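Local coordinates for MdcE (PDB 5VIP), which probably serves as the gamma subunit of a biotin-independent malonate decarboxylase, working on malonyl groups carried by an acyl carrier protein, at residues Gly77-Leu82 / Gln129-Ala134; Gly133-Tyr138 / Gly165-Arg170. All blocks are in the same frame, centred on the assembly; numbering follows the deposited sequence.

Interaction 1. Residues Gly77-Leu82 / Gln129-Ala134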
loop_
_atom_site.group_PDB
_atom_site.type_symbol
_atom_site.label_atom_id
_atom_site.label_comp_id
_atom_site.label_asym_id
_atom_site.label_seq_id
_atom_site.Cartn_x
_atom_site.Cartn_y
_atom_site.Cartn_z
ATOM N N GLY A 77 -14.039 1.124 13.477
ATOM C CA GLY A 77 -12.851 0.306 13.338
ATOM C C GLY A 77 -12.062 0.525 12.053
ATOM O O GLY A 77 -11.037 -0.131 11.839
ATOM N N GLU A 78 -12.536 1.444 11.213
ATOM C CA GLU A 78 -11.870 1.797 9.948
ATOM C C GLU A 78 -10.464 2.347 10.149
ATOM O O GLU A 78 -10.173 2.975 11.161
ATOM C CB GLU A 78 -12.684 2.844 9.176
ATOM C CG GLU A 78 -14.086 2.390 8.786
ATOM C CD GLU A 78 -15.141 2.788 9.820
ATOM O OE1 GLU A 78 -14.784 3.091 10.981
ATOM O OE2 GLU A 78 -16.330 2.821 9.456
ATOM N N VAL A 79 -9.595 2.138 9.165
ATOM C CA VAL A 79 -8.321 2.848 9.172
ATOM C C VAL A 79 -8.529 4.183 8.464
ATOM O O VAL A 79 -8.611 4.240 7.240
ATOM C CB VAL A 79 -7.205 2.033 8.509
ATOM C CG1 VAL A 79 -5.935 2.867 8.389
ATOM C CG2 VAL A 79 -6.932 0.779 9.330
ATOM N N GLY A 80 -8.660 5.244 9.250
ATOM C CA GLY A 80 -8.843 6.583 8.721
ATOM C C GLY A 80 -7.592 7.424 8.916
ATOM O O GLY A 80 -6.489 6.889 9.024
ATOM N N LEU A 81 -7.764 8.739 8.966
ATOM C CA LEU A 81 -6.639 9.672 9.009
ATOM C C LEU A 81 -5.780 9.514 10.257
ATOM O O LEU A 81 -4.546 9.499 10.182
ATOM C CB LEU A 81 -7.157 11.110 8.919
ATOM C CG LEU A 81 -7.767 11.462 7.563
ATOM C CD1 LEU A 81 -8.755 12.597 7.707
ATOM C CD2 LEU A 81 -6.654 11.844 6.579
ATOM N N LEU A 82 -6.428 9.409 11.413
ATOM C CA LEU A 82 -5.691 9.355 12.664
ATOM C C LEU A 82 -5.017 8.005 12.820
ATOM O O LEU A 82 -3.946 7.904 13.410
ATOM C CB LEU A 82 -6.616 9.628 13.852
ATOM C CG LEU A 82 -7.247 11.022 13.812
ATOM C CD1 LEU A 82 -8.241 11.196 14.947
ATOM C CD2 LEU A 82 -6.159 12.089 13.879
ATOM N N GLN A 129 -2.466 9.596 1.738
ATOM C CA GLN A 129 -1.129 9.971 2.198
ATOM C C GLN A 129 -0.899 9.465 3.619
ATOM O O GLN A 129 0.205 9.047 3.981
ATOM C CB GLN A 129 -0.946 11.499 2.137
ATOM C CG GLN A 129 0.455 11.980 2.500
ATOM C CD GLN A 129 1.510 11.474 1.519
ATOM O OE1 GLN A 129 1.665 12.006 0.419
ATOM N NE2 GLN A 129 2.221 10.426 1.912
ATOM N N ALA A 130 -1.955 9.520 4.420
ATOM C CA ALA A 130 -1.907 9.016 5.789
ATOM C C ALA A 130 -1.621 7.523 5.796
ATOM O O ALA A 130 -0.791 7.043 6.568
ATOM C CB ALA A 130 -3.220 9.312 6.511
ATOM N N LEU A 131 -2.306 6.782 4.929
ATOM C CA LEU A 131 -2.075 5.338 4.857
ATOM C C LEU A 131 -0.690 5.064 4.269
ATOM O O LEU A 131 -0.030 4.113 4.667
ATOM C CB LEU A 131 -3.167 4.642 4.044
ATOM C CG LEU A 131 -4.380 4.198 4.884
ATOM C CD1 LEU A 131 -4.961 5.350 5.701
ATOM C CD2 LEU A 131 -5.444 3.578 3.985
ATOM N N ALA A 132 -0.243 5.909 3.338
ATOM C CA ALA A 132 1.121 5.792 2.830
ATOM C C ALA A 132 2.144 5.977 3.951
ATOM O O ALA A 132 3.186 5.315 3.966
ATOM C CB ALA A 132 1.371 6.803 1.726
ATOM N N GLY A 133 1.870 6.907 4.862
ATOM C CA GLY A 133 2.721 7.100 6.029
ATOM C C GLY A 133 2.886 5.817 6.842
ATOM O O GLY A 133 3.990 5.476 7.283
ATOM N N ALA A 134 1.788 5.093 7.036
ATOM C CA ALA A 134 1.835 3.839 7.786
ATOM C C ALA A 134 2.655 2.780 7.051
ATOM O O ALA A 134 3.477 2.082 7.654
ATOM C CB ALA A 134 0.418 3.319 8.061
#

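Interaction 2. Residues Gly133-Tyr138 / Gly165-Arg170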
loop_
_atom_site.group_PDB
_atom_site.type_symbol
_atom_site.label_atom_id
_atom_site.label_comp_id
_atom_site.label_asym_id
_atom_site.label_seq_id
_atom_site.Cartn_x
_atom_site.Cartn_y
_atom_site.Cartn_z
ATOM N N GLY A 133 1.870 6.907 4.862
ATOM C CA GLY A 133 2.721 7.100 6.029
ATOM C C GLY A 133 2.886 5.817 6.842
ATOM O O GLY A 133 3.990 5.476 7.283
ATOM N N ALA A 134 1.788 5.093 7.036
ATOM C CA ALA A 134 1.835 3.839 7.786
ATOM C C ALA A 134 2.655 2.780 7.051
ATOM O O ALA A 134 3.477 2.082 7.654
ATOM C CB ALA A 134 0.418 3.319 8.061
ATOM N N VAL A 135 2.413 2.655 5.750
ATOM C CA VAL A 135 3.131 1.691 4.917
ATOM C C VAL A 135 4.631 1.988 4.920
ATOM O O VAL A 135 5.463 1.090 5.096
ATOM C CB VAL A 135 2.583 1.697 3.459
ATOM C CG1 VAL A 135 3.467 0.888 2.532
ATOM C CG2 VAL A 135 1.170 1.123 3.432
ATOM N N ASP A 136 4.970 3.257 4.725
ATOM C CA ASP A 136 6.372 3.663 4.701
ATOM C C ASP A 136 7.074 3.324 6.027
ATOM O O ASP A 136 8.179 2.780 6.031
ATOM C CB ASP A 136 6.485 5.162 4.392
ATOM C CG ASP A 136 7.924 5.600 4.164
ATOM O OD1 ASP A 136 8.512 5.214 3.129
ATOM O OD2 ASP A 136 8.464 6.319 5.023
ATOM N N ALA A 137 6.423 3.615 7.151
ATOM C CA ALA A 137 7.033 3.325 8.452
ATOM C C ALA A 137 7.249 1.811 8.657
ATOM O O ALA A 137 8.337 1.373 9.054
ATOM C CB ALA A 137 6.180 3.897 9.572
ATOM N N TYR A 138 6.216 1.016 8.385
ATOM C CA TYR A 138 6.320 -0.434 8.500
ATOM C C TYR A 138 7.416 -1.014 7.598
ATOM O O TYR A 138 8.246 -1.831 8.036
ATOM C CB TYR A 138 4.987 -1.091 8.154
ATOM C CG TYR A 138 4.018 -1.288 9.302
ATOM C CD1 TYR A 138 4.341 -2.111 10.379
ATOM C CD2 TYR A 138 2.745 -0.714 9.265
ATOM C CE1 TYR A 138 3.422 -2.345 11.408
ATOM C CE2 TYR A 138 1.816 -0.941 10.289
ATOM C CZ TYR A 138 2.167 -1.763 11.357
ATOM O OH TYR A 138 1.264 -2.013 12.389
ATOM N N GLY A 165 -0.475 -4.380 8.346
ATOM C CA GLY A 165 -0.290 -5.801 8.212
ATOM C C GLY A 165 0.425 -6.264 6.960
ATOM O O GLY A 165 1.214 -7.186 7.035
ATOM N N TYR A 166 0.168 -5.652 5.804
ATOM C CA TYR A 166 0.591 -6.308 4.572
ATOM C C TYR A 166 2.090 -6.101 4.274
ATOM O O TYR A 166 2.618 -6.688 3.330
ATOM C CB TYR A 166 -0.203 -5.818 3.361
ATOM C CG TYR A 166 -0.730 -6.940 2.483
ATOM C CD1 TYR A 166 -1.931 -6.802 1.796
ATOM C CD2 TYR A 166 -0.087 -8.180 2.438
ATOM C CE1 TYR A 166 -2.425 -7.836 1.004
ATOM C CE2 TYR A 166 -0.592 -9.219 1.667
ATOM C CZ TYR A 166 -1.751 -9.034 0.947
ATOM O OH TYR A 166 -2.268 -10.071 0.182
ATOM N N GLN A 167 2.791 -5.297 5.064
ATOM C CA GLN A 167 4.239 -5.190 4.894
ATOM C C GLN A 167 5.019 -6.225 5.714
ATOM O O GLN A 167 6.241 -6.165 5.782
ATOM C CB GLN A 167 4.718 -3.783 5.261
ATOM C CG GLN A 167 4.413 -2.736 4.203
ATOM C CD GLN A 167 5.011 -3.094 2.840
ATOM O OE1 GLN A 167 6.206 -3.345 2.725
ATOM N NE2 GLN A 167 4.172 -3.122 1.807
ATOM N N ALA A 168 4.321 -7.171 6.331
ATOM C CA ALA A 168 4.965 -8.112 7.259
ATOM C C ALA A 168 5.977 -9.052 6.585
ATOM O O ALA A 168 5.801 -9.450 5.430
ATOM C CB ALA A 168 3.891 -8.945 7.983
ATOM N N ASN A 169 7.038 -9.392 7.314
ATOM C CA ASN A 169 7.918 -10.506 6.939
ATOM C C ASN A 169 7.158 -11.835 6.860
ATOM O O ASN A 169 7.449 -12.676 6.019
ATOM C CB ASN A 169 9.059 -10.680 7.942
ATOM C CG ASN A 169 9.957 -9.471 8.040
ATOM O OD1 ASN A 169 9.728 -8.583 8.858
ATOM N ND2 ASN A 169 11.007 -9.449 7.232
ATOM N N ARG A 170 6.214 -12.034 7.771
ATOM C CA ARG A 170 5.444 -13.279 7.827
ATOM C C ARG A 170 3.999 -12.989 8.176
ATOM O O ARG A 170 3.722 -12.177 9.059
ATOM C CB ARG A 170 6.025 -14.253 8.855
ATOM C CG ARG A 170 7.485 -14.604 8.663
ATOM C CD ARG A 170 7.710 -15.594 7.532
ATOM N NE ARG A 170 9.103 -16.016 7.553
ATOM C CZ ARG A 170 10.112 -15.283 7.087
ATOM N NH1 ARG A 170 9.883 -14.094 6.538
ATOM N NH2 ARG A 170 11.352 -15.734 7.172
#

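Interaction 1. Residues Gly77-Leu82 / Gln129-Ala134
Ala-130 and Leu-131, the two residues that meet Val-79, Gly-80 and Leu-81, sit on a helical turn held by a backbone hydrogen bond of 2.9 Å from Gly-133 N to Gln-129 O. No hydrogen bond joins the two segments; they meet by van der Waals packing of aliphatic groups, partly against backbone carbonyls. One end of the contact is a meeting of methyl groups. Val-79 points CG1 at the facing helix by holding it anti to the backbone N (chi1 173°), and this branch lies 3.8 Å from Leu-131 CD1. The two side chains cross obliquely, and Val-79 CG1 also comes within 4.1 Å of Leu-131 CG, so one valine methyl rests against the branch point as well as one arm of the leucine. That same arm, Leu-131 CD1, reaches over to Gly-80 O. In the crotonase-like fold expected of this family, with its mostly parallel sheet, the contact brings the start of helix 81-97 against helix 127-143. Gly-80 is the N-cap, and its N is hydrogen-bonded to Glu-83 OE1, as in one half of a capping box; a glycine cannot supply the return bond. The backbone of Val-79 is bonded to Ser-115 and Ala-117. At the other end the small Ala-130 CB faces Leu-81 O at 3.9 Å. The CB of Leu-81 heads away from helix 127-143, yet its CD2 swings back to lie 4.3 Å from Ala-130 CB. The neighbouring protein chain packs on Leu-81 and Leu-131, and both amide atoms of Gln-129 hydrogen-bond to that chain.

Interaction 2. Residues Gly133-Tyr138 / Gly165-Arg170
Tyr-138 and Gln-167 approach most closely at their first side-chain carbons, with 4.0 Å between Tyr-138 CB and Gln-167 CB. Gln-167 is the third residue of a type I turn closed by Ala-168 N bonding Gly-165 O (3.2 Å), and this turn presents its side chain to the helix. The loop returns from helix 158-163 to strand 170-174 in the crossover from parallel strand 148-152, and helix 127-143 packs on it. The close patch continues with Gln-167 CG, 4.1 Å from both Val-135 O and Val-135 CG1; the two side chains cross at about a right angle. The bend at chi2 of Gln-167 (-57°) turns the amide across the end of the valine. Looser is the tyrosine ring, whose nearest approach is Tyr-138 CE2 to Gly-165 N at 4.6 Å. All three touching residues are buried, and the glutamine amide leaves the patch toward the other protein chain, whose backbone Gln-167 NE2 bonds, while OE1 takes a bond from Arg-142. Tyr-138 OH is tied to His-164 ND1. The carbon portions of Tyr-138 and Gln-167, together with Val-135, thus do the packing, while the buried polar ends find partners outside the two segments.

In the fold
Helix 127-143 is common to both contacts, which share Gly-133 and Ala-134 and have centres about 12 Å apart. Interaction 1 involves the earlier part of the helix and the start of helix 81-97; interaction 2 involves the next turns and the loop before strand 170-174, nearer the middle of the chain, about 8 Å from its centre against about 13 Å. Both are buried, and neither contains a hydrogen bond between its segments. Interaction 1 joins hydrophobic and small residues, its polar work left to backbone and Glu-83, whereas interaction 2 buries a tyrosine and a glutamine whose polar ends are satisfied by His-164, Arg-142 and the other protein chain, which borders both contacts.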